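Local coordinates for protein porin (Acinetobacter baumannii AB307-0294, PDB 5DL7) that probably acts as a porin of the OprD family, forming an outer-membrane beta-barrel channel through which small solutes can pass, at residues 223-228 and 249-254; 198-203 and 215-220; 187-192 and 292-297; 243-248 and 302-307. All blocks are in the same frame, centred on the assembly; numbering follows the deposited sequence.

Contact 1: 223-228 and 249-254. With CA (calcium ion), chain B.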
# COMPACT_ATOMS: atom_id res chain seq x y z
N TYR A 223 12.93 14.20 -6.36
CA TYR A 223 12.50 13.66 -7.69
C TYR A 223 11.24 14.37 -8.17
O TYR A 223 10.45 14.87 -7.34
CB TYR A 223 12.36 12.18 -7.74
CG TYR A 223 11.25 11.59 -6.94
CD1 TYR A 223 9.92 11.69 -7.42
CD2 TYR A 223 11.39 10.95 -5.75
CE1 TYR A 223 8.89 11.12 -6.69
CE2 TYR A 223 10.36 10.35 -5.04
CZ TYR A 223 9.09 10.45 -5.41
OH TYR A 223 8.01 9.95 -4.75
N GLN A 224 11.04 14.28 -9.49
CA GLN A 224 9.71 14.55 -10.13
C GLN A 224 9.25 13.24 -10.72
O GLN A 224 10.06 12.47 -11.24
CB GLN A 224 9.79 15.65 -11.22
CG GLN A 224 9.98 16.95 -10.58
CD GLN A 224 10.11 18.08 -11.59
OE1 GLN A 224 10.77 19.20 -11.30
NE2 GLN A 224 9.58 17.83 -12.75
N GLN A 225 7.95 13.01 -10.72
CA GLN A 225 7.38 11.76 -11.16
C GLN A 225 6.03 12.00 -11.89
O GLN A 225 5.26 12.78 -11.36
CB GLN A 225 7.28 10.78 -10.04
CG GLN A 225 6.70 9.43 -10.37
CD GLN A 225 6.74 8.55 -9.12
OE1 GLN A 225 5.83 8.57 -8.30
NE2 GLN A 225 7.86 7.79 -9.00
N GLN A 226 5.91 11.40 -13.07
CA GLN A 226 4.55 11.35 -13.67
C GLN A 226 4.00 9.96 -13.74
O GLN A 226 4.78 8.92 -13.75
CB GLN A 226 4.67 11.83 -15.07
CG GLN A 226 5.02 13.30 -15.26
CD GLN A 226 6.53 13.56 -15.08
OE1 GLN A 226 7.37 12.81 -15.57
NE2 GLN A 226 6.81 14.55 -14.29
N PHE A 227 2.71 9.83 -13.67
CA PHE A 227 2.02 8.54 -13.75
C PHE A 227 0.99 8.63 -14.87
O PHE A 227 0.22 9.62 -14.91
CB PHE A 227 1.23 8.29 -12.45
CG PHE A 227 0.32 7.06 -12.48
CD1 PHE A 227 0.90 5.82 -12.29
CD2 PHE A 227 -0.98 7.21 -12.86
CE1 PHE A 227 0.08 4.71 -12.33
CE2 PHE A 227 -1.83 6.06 -12.88
CZ PHE A 227 -1.27 4.85 -12.66
N LEU A 228 0.87 7.57 -15.63
CA LEU A 228 -0.28 7.38 -16.51
C LEU A 228 -0.78 5.96 -16.29
O LEU A 228 0.07 5.05 -16.14
CB LEU A 228 0.13 7.43 -17.99
CG LEU A 228 0.61 8.82 -18.42
CD1 LEU A 228 1.09 8.61 -19.91
CD2 LEU A 228 -0.54 9.82 -18.40
N PHE A 249 5.12 4.73 -14.81
CA PHE A 249 5.82 5.82 -14.07
C PHE A 249 6.98 6.32 -14.83
O PHE A 249 7.73 5.51 -15.42
CB PHE A 249 6.24 5.29 -12.64
CG PHE A 249 5.14 4.93 -11.73
CD1 PHE A 249 4.66 3.65 -11.79
CD2 PHE A 249 4.68 5.81 -10.85
CE1 PHE A 249 3.63 3.20 -10.96
CE2 PHE A 249 3.64 5.39 -9.95
CZ PHE A 249 3.14 4.09 -10.04
N ASN A 250 7.17 7.60 -14.72
CA ASN A 250 8.36 8.31 -15.27
C ASN A 250 8.91 9.19 -14.18
O ASN A 250 8.23 10.03 -13.62
CB ASN A 250 7.98 9.19 -16.51
CG ASN A 250 9.16 9.88 -17.15
OD1 ASN A 250 10.06 9.15 -17.58
ND2 ASN A 250 9.21 11.20 -17.17
N SER A 251 10.24 8.97 -13.91
CA SER A 251 10.86 9.65 -12.74
C SER A 251 12.22 10.19 -13.10
O SER A 251 13.00 9.54 -13.84
CB SER A 251 11.00 8.73 -11.52
OG SER A 251 9.78 8.05 -11.18
N GLU A 252 12.51 11.36 -12.59
CA GLU A 252 13.80 12.08 -12.82
C GLU A 252 14.16 12.83 -11.58
O GLU A 252 13.31 13.33 -10.87
CB GLU A 252 13.69 12.99 -14.07
CG GLU A 252 14.75 13.86 -14.38
CD GLU A 252 14.55 14.82 -15.67
OE1 GLU A 252 15.56 15.28 -16.17
OE2 GLU A 252 13.48 14.92 -16.14
N GLU A 253 15.46 13.05 -11.36
CA GLU A 253 15.83 13.82 -10.18
C GLU A 253 15.52 15.29 -10.39
O GLU A 253 15.36 15.76 -11.55
CB GLU A 253 17.30 13.60 -9.75
CG GLU A 253 18.33 14.35 -10.59
CD GLU A 253 18.50 13.82 -11.99
OE1 GLU A 253 19.25 14.46 -12.78
OE2 GLU A 253 18.15 12.68 -12.38
N THR A 254 15.46 16.07 -9.33
CA THR A 254 15.22 17.53 -9.48
C THR A 254 15.93 18.30 -8.37
O THR A 254 16.30 17.70 -7.34
CB THR A 254 13.64 17.65 -9.42
OG1 THR A 254 13.30 18.97 -9.72
CG2 THR A 254 13.10 17.42 -8.00
CA CA B . 19.30 12.78 -14.64
O HOH W 1 18.09 14.53 -15.69
O HOH W 2 17.23 11.63 -14.97
O HOH W 3 19.78 12.15 -16.97
O HOH W 4 21.25 14.04 -15.34

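Contact 2: 198-203 and 215-220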
# COMPACT_ATOMS: atom_id res chain seq x y z
N PHE A 198 6.11 18.05 -0.63
CA PHE A 198 5.75 17.15 -1.70
C PHE A 198 4.42 17.73 -2.24
O PHE A 198 3.51 18.09 -1.47
CB PHE A 198 5.56 15.76 -1.20
CG PHE A 198 5.01 14.78 -2.22
CD1 PHE A 198 3.64 14.64 -2.30
CD2 PHE A 198 5.78 14.09 -3.16
CE1 PHE A 198 3.07 13.88 -3.32
CE2 PHE A 198 5.19 13.16 -4.07
CZ PHE A 198 3.82 13.07 -4.14
N TYR A 199 4.31 17.76 -3.55
CA TYR A 199 3.01 18.07 -4.13
C TYR A 199 2.71 17.14 -5.31
O TYR A 199 3.62 16.56 -5.97
CB TYR A 199 2.91 19.47 -4.56
CG TYR A 199 3.48 19.84 -5.81
CD1 TYR A 199 2.75 19.80 -6.99
CD2 TYR A 199 4.75 20.36 -5.92
CE1 TYR A 199 3.34 19.97 -8.24
CE2 TYR A 199 5.31 20.61 -7.21
CZ TYR A 199 4.62 20.43 -8.35
OH TYR A 199 5.24 20.61 -9.62
N THR A 200 1.39 16.91 -5.49
CA THR A 200 0.94 16.11 -6.65
C THR A 200 -0.42 16.68 -7.12
O THR A 200 -1.18 17.21 -6.30
CB THR A 200 0.88 14.58 -6.36
OG1 THR A 200 0.72 13.83 -7.58
CG2 THR A 200 -0.14 14.28 -5.37
N LEU A 201 -0.63 16.60 -8.43
CA LEU A 201 -1.95 16.93 -8.96
C LEU A 201 -2.24 16.10 -10.23
O LEU A 201 -1.38 15.60 -10.92
CB LEU A 201 -2.05 18.39 -9.22
CG LEU A 201 -1.43 18.94 -10.39
CD1 LEU A 201 -1.76 20.47 -10.46
CD2 LEU A 201 0.09 18.78 -10.31
N GLY A 202 -3.55 15.87 -10.44
CA GLY A 202 -3.92 15.17 -11.67
C GLY A 202 -5.40 14.84 -11.62
O GLY A 202 -6.23 15.51 -10.96
N GLY A 203 -5.73 13.83 -12.31
CA GLY A 203 -7.13 13.47 -12.44
C GLY A 203 -7.38 12.01 -12.77
O GLY A 203 -6.52 11.30 -13.26
N TYR A 215 -1.21 11.71 -13.28
CA TYR A 215 -0.81 12.59 -12.19
C TYR A 215 0.66 13.00 -12.40
O TYR A 215 1.48 12.29 -13.01
CB TYR A 215 -0.85 11.89 -10.80
CG TYR A 215 -2.25 11.48 -10.40
CD1 TYR A 215 -3.10 12.35 -9.80
CD2 TYR A 215 -2.62 10.17 -10.72
CE1 TYR A 215 -4.46 11.99 -9.59
CE2 TYR A 215 -3.96 9.79 -10.47
CZ TYR A 215 -4.80 10.69 -9.95
OH TYR A 215 -6.10 10.25 -9.72
N HIS A 216 0.98 14.14 -11.89
CA HIS A 216 2.34 14.68 -11.76
C HIS A 216 2.66 14.94 -10.26
O HIS A 216 1.81 15.36 -9.53
CB HIS A 216 2.54 16.01 -12.57
CG HIS A 216 3.80 16.76 -12.20
ND1 HIS A 216 5.05 16.35 -12.63
CD2 HIS A 216 4.00 17.78 -11.35
CE1 HIS A 216 5.96 17.13 -12.09
NE2 HIS A 216 5.37 18.06 -11.38
N ALA A 217 3.88 14.70 -9.88
CA ALA A 217 4.33 14.86 -8.49
C ALA A 217 5.80 15.40 -8.47
O ALA A 217 6.61 15.14 -9.36
CB ALA A 217 4.34 13.59 -7.71
N GLU A 218 6.05 16.16 -7.42
CA GLU A 218 7.40 16.64 -7.11
C GLU A 218 7.62 16.44 -5.62
O GLU A 218 6.98 17.08 -4.80
CB GLU A 218 7.64 18.05 -7.56
CG GLU A 218 9.06 18.49 -7.22
CD GLU A 218 9.31 19.95 -7.57
OE1 GLU A 218 9.16 20.27 -8.71
OE2 GLU A 218 9.43 20.74 -6.66
N LEU A 219 8.71 15.69 -5.31
CA LEU A 219 9.26 15.65 -3.91
C LEU A 219 10.47 16.56 -3.94
O LEU A 219 11.47 16.27 -4.65
CB LEU A 219 9.66 14.23 -3.59
CG LEU A 219 10.25 13.93 -2.24
CD1 LEU A 219 9.24 14.25 -1.14
CD2 LEU A 219 10.70 12.51 -2.13
N LYS A 220 10.34 17.68 -3.24
CA LYS A 220 11.23 18.88 -3.45
C LYS A 220 12.70 18.44 -3.27
O LYS A 220 13.05 17.79 -2.27
CB LYS A 220 10.91 19.92 -2.44
CG LYS A 220 11.77 21.18 -2.68
CD LYS A 220 11.37 22.18 -1.66
CE LYS A 220 12.22 23.46 -1.69
NZ LYS A 220 12.19 23.79 -0.22

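Contact 3: 187-192 and 292-297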
# COMPACT_ATOMS: atom_id res chain seq x y z
N HIS A 187 19.87 -0.22 -1.69
CA HIS A 187 20.83 0.80 -2.12
C HIS A 187 20.56 1.32 -3.54
O HIS A 187 21.58 1.65 -4.25
CB HIS A 187 22.22 0.28 -2.01
CG HIS A 187 22.60 -0.24 -0.66
ND1 HIS A 187 22.89 0.62 0.34
CD2 HIS A 187 22.57 -1.51 -0.06
CE1 HIS A 187 23.13 -0.02 1.49
NE2 HIS A 187 22.93 -1.32 1.26
N ARG A 188 19.33 1.52 -3.85
CA ARG A 188 18.85 1.97 -5.17
C ARG A 188 19.37 3.35 -5.58
O ARG A 188 19.77 3.64 -6.74
CB ARG A 188 17.34 1.91 -5.18
CG ARG A 188 16.63 2.22 -6.43
CD ARG A 188 15.14 1.83 -6.24
NE ARG A 188 14.96 0.42 -6.03
CZ ARG A 188 13.83 -0.24 -5.67
NH1 ARG A 188 12.75 0.45 -5.42
NH2 ARG A 188 13.74 -1.46 -5.48
N PHE A 189 19.46 4.21 -4.55
CA PHE A 189 19.91 5.56 -4.62
C PHE A 189 21.04 5.84 -3.66
O PHE A 189 21.55 4.92 -2.99
CB PHE A 189 18.70 6.50 -4.44
CG PHE A 189 17.53 6.23 -5.29
CD1 PHE A 189 17.55 6.52 -6.68
CD2 PHE A 189 16.43 5.59 -4.82
CE1 PHE A 189 16.50 6.18 -7.52
CE2 PHE A 189 15.33 5.31 -5.65
CZ PHE A 189 15.36 5.57 -6.96
N ASN A 190 21.51 7.11 -3.60
CA ASN A 190 22.70 7.40 -2.82
C ASN A 190 22.40 7.28 -1.34
O ASN A 190 23.41 7.07 -0.56
CB ASN A 190 23.18 8.85 -2.98
CG ASN A 190 23.80 9.22 -4.37
OD1 ASN A 190 24.17 8.34 -5.02
ND2 ASN A 190 23.93 10.42 -4.57
N LYS A 191 21.19 7.56 -0.88
CA LYS A 191 20.84 7.54 0.55
C LYS A 191 19.37 7.61 0.64
O LYS A 191 18.75 7.93 -0.37
CB LYS A 191 21.51 8.77 1.22
CG LYS A 191 21.03 10.16 0.69
CD LYS A 191 21.75 11.30 1.42
CE LYS A 191 21.31 11.40 2.84
NZ LYS A 191 22.16 12.46 3.40
N ALA A 192 18.84 7.40 1.82
CA ALA A 192 17.44 7.78 2.13
C ALA A 192 17.53 9.29 2.44
O ALA A 192 18.51 9.77 3.06
CB ALA A 192 16.96 6.99 3.34
N GLY A 292 16.40 2.28 -10.32
CA GLY A 292 15.13 1.74 -10.06
C GLY A 292 14.13 2.85 -9.81
O GLY A 292 14.36 4.02 -9.90
N LEU A 293 12.94 2.42 -9.44
CA LEU A 293 11.77 3.27 -9.23
C LEU A 293 11.78 3.96 -7.81
O LEU A 293 11.85 3.26 -6.83
CB LEU A 293 10.48 2.46 -9.26
CG LEU A 293 9.14 3.17 -9.09
CD1 LEU A 293 8.87 4.17 -10.19
CD2 LEU A 293 8.02 2.19 -8.83
N PRO A 294 11.75 5.25 -7.78
CA PRO A 294 11.54 5.95 -6.46
C PRO A 294 10.10 6.09 -6.10
O PRO A 294 9.21 6.18 -6.95
CB PRO A 294 12.13 7.37 -6.64
CG PRO A 294 11.79 7.63 -8.14
CD PRO A 294 11.87 6.29 -8.85
N PHE A 295 9.86 6.17 -4.76
CA PHE A 295 8.53 6.44 -4.21
C PHE A 295 8.68 6.90 -2.76
O PHE A 295 9.80 6.76 -2.25
CB PHE A 295 7.54 5.24 -4.39
CG PHE A 295 8.14 3.88 -4.02
CD1 PHE A 295 8.02 3.43 -2.69
CD2 PHE A 295 8.73 3.06 -5.00
CE1 PHE A 295 8.52 2.23 -2.34
CE2 PHE A 295 9.31 1.88 -4.67
CZ PHE A 295 9.24 1.46 -3.32
N LEU A 296 7.63 7.35 -2.18
CA LEU A 296 7.73 7.93 -0.82
C LEU A 296 8.12 6.91 0.20
O LEU A 296 7.80 5.72 0.11
CB LEU A 296 6.43 8.68 -0.48
CG LEU A 296 6.26 9.93 -1.30
CD1 LEU A 296 4.80 10.42 -1.20
CD2 LEU A 296 7.10 11.10 -0.81
N SER A 297 8.75 7.38 1.25
CA SER A 297 9.13 6.54 2.41
C SER A 297 7.90 5.91 3.05
O SER A 297 6.78 6.52 3.13
CB SER A 297 9.92 7.40 3.45
OG SER A 297 9.09 8.46 3.95
O HOH W 5 18.88 1.99 -8.84

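Contact 4: 243-248 and 302-307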
# COMPACT_ATOMS: atom_id res chain seq x y z
N LEU A 243 -10.31 -8.27 -17.29
CA LEU A 243 -9.87 -7.32 -16.28
C LEU A 243 -8.47 -6.79 -16.68
O LEU A 243 -7.58 -7.56 -17.15
CB LEU A 243 -9.80 -7.95 -14.91
CG LEU A 243 -10.94 -8.77 -14.31
CD1 LEU A 243 -10.88 -8.87 -12.82
CD2 LEU A 243 -12.24 -8.37 -14.74
N SER A 244 -8.19 -5.54 -16.37
CA SER A 244 -6.86 -4.91 -16.71
C SER A 244 -6.53 -3.89 -15.68
O SER A 244 -7.38 -3.19 -15.12
CB SER A 244 -6.85 -4.31 -18.21
OG SER A 244 -7.90 -3.36 -18.20
N ASP A 245 -5.23 -3.77 -15.40
CA ASP A 245 -4.72 -2.69 -14.59
C ASP A 245 -3.32 -2.44 -15.08
O ASP A 245 -2.46 -3.35 -14.94
CB ASP A 245 -4.64 -3.14 -13.16
CG ASP A 245 -4.24 -1.98 -12.12
OD1 ASP A 245 -3.72 -0.96 -12.47
OD2 ASP A 245 -4.80 -2.06 -10.99
N VAL A 246 -3.08 -1.25 -15.60
CA VAL A 246 -1.80 -0.93 -16.22
C VAL A 246 -1.31 0.36 -15.63
O VAL A 246 -2.07 1.32 -15.48
CB VAL A 246 -1.90 -0.82 -17.78
CG1 VAL A 246 -0.67 -0.25 -18.44
CG2 VAL A 246 -2.28 -2.14 -18.43
N ARG A 247 -0.02 0.39 -15.30
CA ARG A 247 0.59 1.56 -14.59
C ARG A 247 1.91 1.89 -15.19
O ARG A 247 2.77 0.98 -15.37
CB ARG A 247 0.74 1.26 -13.10
CG ARG A 247 -0.59 0.98 -12.44
CD ARG A 247 -0.41 0.75 -10.92
NE ARG A 247 -1.66 0.07 -10.41
CZ ARG A 247 -1.89 -0.34 -9.21
NH1 ARG A 247 -1.01 -0.23 -8.29
NH2 ARG A 247 -3.05 -0.96 -8.93
N PHE A 248 2.09 3.16 -15.53
CA PHE A 248 3.36 3.64 -16.04
C PHE A 248 3.85 4.82 -15.24
O PHE A 248 3.08 5.78 -14.94
CB PHE A 248 3.12 4.19 -17.44
CG PHE A 248 4.31 4.87 -18.03
CD1 PHE A 248 5.47 4.15 -18.33
CD2 PHE A 248 4.33 6.23 -18.23
CE1 PHE A 248 6.56 4.87 -18.97
CE2 PHE A 248 5.48 6.92 -18.79
CZ PHE A 248 6.54 6.21 -19.11
N PRO A 302 4.35 1.40 -5.65
CA PRO A 302 3.06 1.68 -6.27
C PRO A 302 2.68 0.93 -7.53
O PRO A 302 1.64 1.17 -8.10
CB PRO A 302 3.07 3.19 -6.49
CG PRO A 302 4.47 3.39 -6.91
CD PRO A 302 5.27 2.55 -5.88
N VAL A 303 3.52 -0.02 -7.91
CA VAL A 303 3.32 -0.79 -9.15
C VAL A 303 2.25 -1.83 -8.97
O VAL A 303 1.75 -2.09 -7.91
CB VAL A 303 4.70 -1.41 -9.52
CG1 VAL A 303 5.82 -0.39 -9.72
CG2 VAL A 303 5.09 -2.49 -8.56
N VAL A 304 1.86 -2.42 -10.10
CA VAL A 304 0.67 -3.23 -10.04
C VAL A 304 0.77 -4.45 -9.21
O VAL A 304 -0.20 -4.92 -8.65
CB VAL A 304 0.13 -3.54 -11.48
CG1 VAL A 304 0.87 -4.57 -12.12
CG2 VAL A 304 -1.25 -4.24 -11.39
N LEU A 305 1.90 -5.07 -9.26
CA LEU A 305 2.12 -6.37 -8.49
C LEU A 305 2.55 -5.97 -7.09
O LEU A 305 3.61 -5.33 -6.90
CB LEU A 305 3.12 -7.32 -9.22
CG LEU A 305 2.82 -7.61 -10.65
CD1 LEU A 305 3.84 -8.60 -11.17
CD2 LEU A 305 1.39 -8.21 -10.70
N ASP A 306 1.74 -6.19 -6.08
CA ASP A 306 2.00 -5.73 -4.68
C ASP A 306 2.25 -6.95 -3.78
O ASP A 306 1.48 -7.41 -2.98
CB ASP A 306 0.79 -5.01 -4.13
CG ASP A 306 -0.51 -5.86 -4.17
OD1 ASP A 306 -0.76 -6.91 -5.08
OD2 ASP A 306 -1.45 -5.50 -3.30
N PHE A 307 3.42 -7.56 -3.95
CA PHE A 307 3.81 -8.81 -3.20
C PHE A 307 4.35 -8.56 -1.79
O PHE A 307 4.77 -7.37 -1.52
CB PHE A 307 4.86 -9.50 -4.06
CG PHE A 307 4.23 -10.45 -5.10
CD1 PHE A 307 3.50 -9.96 -6.17
CD2 PHE A 307 4.31 -11.80 -4.97
CE1 PHE A 307 2.97 -10.83 -7.15
CE2 PHE A 307 3.72 -12.68 -5.90
CZ PHE A 307 3.03 -12.18 -6.99

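Contact 1: 223-228 and 249-254
Phe227 and Phe249 meet across an antiparallel beta hairpin, strands 223-235 and 240-253 of the porin barrel, and with Gln225 and Ser251 they make its tightly packed face. The rings form a T-shaped pair with planes 62° apart: the edge of Phe227 is turned to the face of Phe249, and CD1 of Phe227 lies 3.6 Å above that ring plane, displaced toward its rim. Beside them the extended side chain of Gln225 is long enough to bring NE2 to Ser251 OG at 2.9 Å, with the hydroxyl oxygen in the amide plane. The same nitrogen also bonds Pro294 O, from the loop that covers this buried face. Serine suits the spot: its short side chain offers an acceptor and lies against Pro294.

The other face is polar and more open to solvent. Here Gln226 and Asn250 lie side by side, pointing the same way, and Asn250 ND2 donates to Gln226 OE1 at 2.9 Å, almost in line with the carbonyl bond. A bend at chi2 (80°) turns CD of Gln226 toward Asn250, while its NE2 is held by His216 ND1. Exposed Glu252 reaches out into solvent, where OE1 accepts a bond from a calcium-bound water at 2.7 Å. Beyond the last pairs, Thr254 CG2 packs 3.6 Å from Tyr223 C. Next to it in the chain, Glu253 chelates the calcium ion, a site completed by Glu261 and waters: Glu253 OE1 and OE2 each lie 2.5 Å from the metal.

Contact 2: 198-203 and 215-220
Tyr215 lays its ring beside Gly202 and Gly203 in the antiparallel hairpin of strands 198-206 and 210-219, part of the barrel wall. Tyr215 CD1 is 3.5 Å from Gly202 CA, a spot where any beta carbon on Gly202 would collide with the ring, so glycine suits this place. His216 follows on the other face. Its NE2 donates to Tyr199 OH at 3.1 Å, a bond that is bent (138°) although the hydroxyl lies in the imidazole plane, while ND1 pairs with Gln226 NE2 on the next strand. The carbonyl oxygen of His216 takes two donors, Leu201 N and Thr200 OG1; the threonine hydroxyl, set anti to its backbone N (chi1 -168°), lies 2.7 Å from His216 O, approaching from above the carbonyl plane. Ala217 is small enough to admit the Phe198 ring, whose CZ is 3.6 Å from Ala217 CB. At Glu218 the aliphatic start of the side chain does the packing, CB lying 3.5 Å from Tyr199 CE2, while the backbones of these two residues exchange a pair of hydrogen bonds. Leu219 returns to the buried face with Phe198, and its CB sits in the plane of that ring, at the edge, 3.9 Å from CD2.

Contact 3: 187-192 and 292-297
Phe189 presses its ring tip against Pro294, with Phe189 CZ 3.7 Å from Pro294 CB and the two side chains crossing at about a right angle. The rigid proline and the flat ring fill this buried junction between two irregular loops, 187-192 and 292-297, the latter running along the inside of the barrel wall. Arg188 approaches next to it. Its NH1 donates to Leu293 O in the carbonyl plane, but the bond is long, 3.3 Å, and bent (141°). Phe295 CE2 lies at the guanidinium edge, 3.8 Å from NH1. Arg188 CD also comes within 3.8 Å of Gly292 CA, where a beta carbon would clash, so glycine lets the arginine pass. Water 5 joins the backbones nearby, donating to Arg188 O and accepting from Gly292 N at 2.9 Å.

Further out, several groups fix these positions. Arg188 CG packs over one face of the Phe189 ring, Asn184 OD1 holds Phe189 N, and the guanidinium is gripped by Asp311 through a salt bridge to NH1 and by Asn314 OD1 at NH2. The buried positive charge is thus probably balanced at least in part by Asp311, with the Leu293 carbonyl supplying a weaker, supplementary acceptor that ties the two loops together.

Contact 4: 243-248 and 302-307
Arg247 extends from strand 240-253 to the loop segment 302-307, and its flat guanidinium organises the whole contact. One edge is turned to the loop backbone: NH1 donates to Pro302 O at 3.0 Å, with the oxygen close to the guanidinium plane although the nitrogen stands above the plane of the carbonyl. Val303 O is near the same nitrogen, but at an angle too poor for a bond. One face of the guanidinium is covered by Val304, whose CA lies 3.8 Å above the plane, offset toward the rim. The Arg247 side chain can span this distance because it is extended from CG to NE, with CG anti to the carbonyl carbon (chi1 -60°).

Asp245, two residues earlier on the strand and so on the same side of it, grips the arginine side-on. Arg247 NE bonds Asp245 OD1 at 3.1 Å and NH2 bonds OD2 at 2.9 Å, both nitrogens coming from above the carboxylate plane. The paired bonds fix the rotation of the guanidinium. Val304 also slides past Asp245 in the opposite direction, with CG2 3.8 Å from Asp245 CG; this branch touches the acid while CA covers the base. Ser268 OG of the neighbouring strand holds Val304 N, and Val303 packs on His266 and Ser268 of that strand, fastening the loop to the wall.

In this contact between barrel wall and loop, the salt bridge probably offsets much of the arginine's charge, while NH1 remains available to bind the loop's carbonyl oxygen.

Overall arrangement
Contacts 2 and 1 are neighbouring hairpins in the barrel wall, and contact 4 lies further along strand 240-253. Contact 2 pairs strands 198-206 and 210-219; contact 1, its centre about 9 Å from that of contact 2, pairs the next two, 223-235 and 240-253; contact 4 is about 17 Å from contact 1 between centres. Contact 3 joins two loops, and both hairpin contacts are nested within the chain between its segments, while contact 4 crosses contacts 1 and 3. Segments 292-297 and 302-307 belong to one loop after strand 278-288, which touches the wall repeatedly: Pro294 at contact 1, Leu296 at contact 2. This is consistent with an inward-folded loop that narrows the channel, as in OprD-family porins.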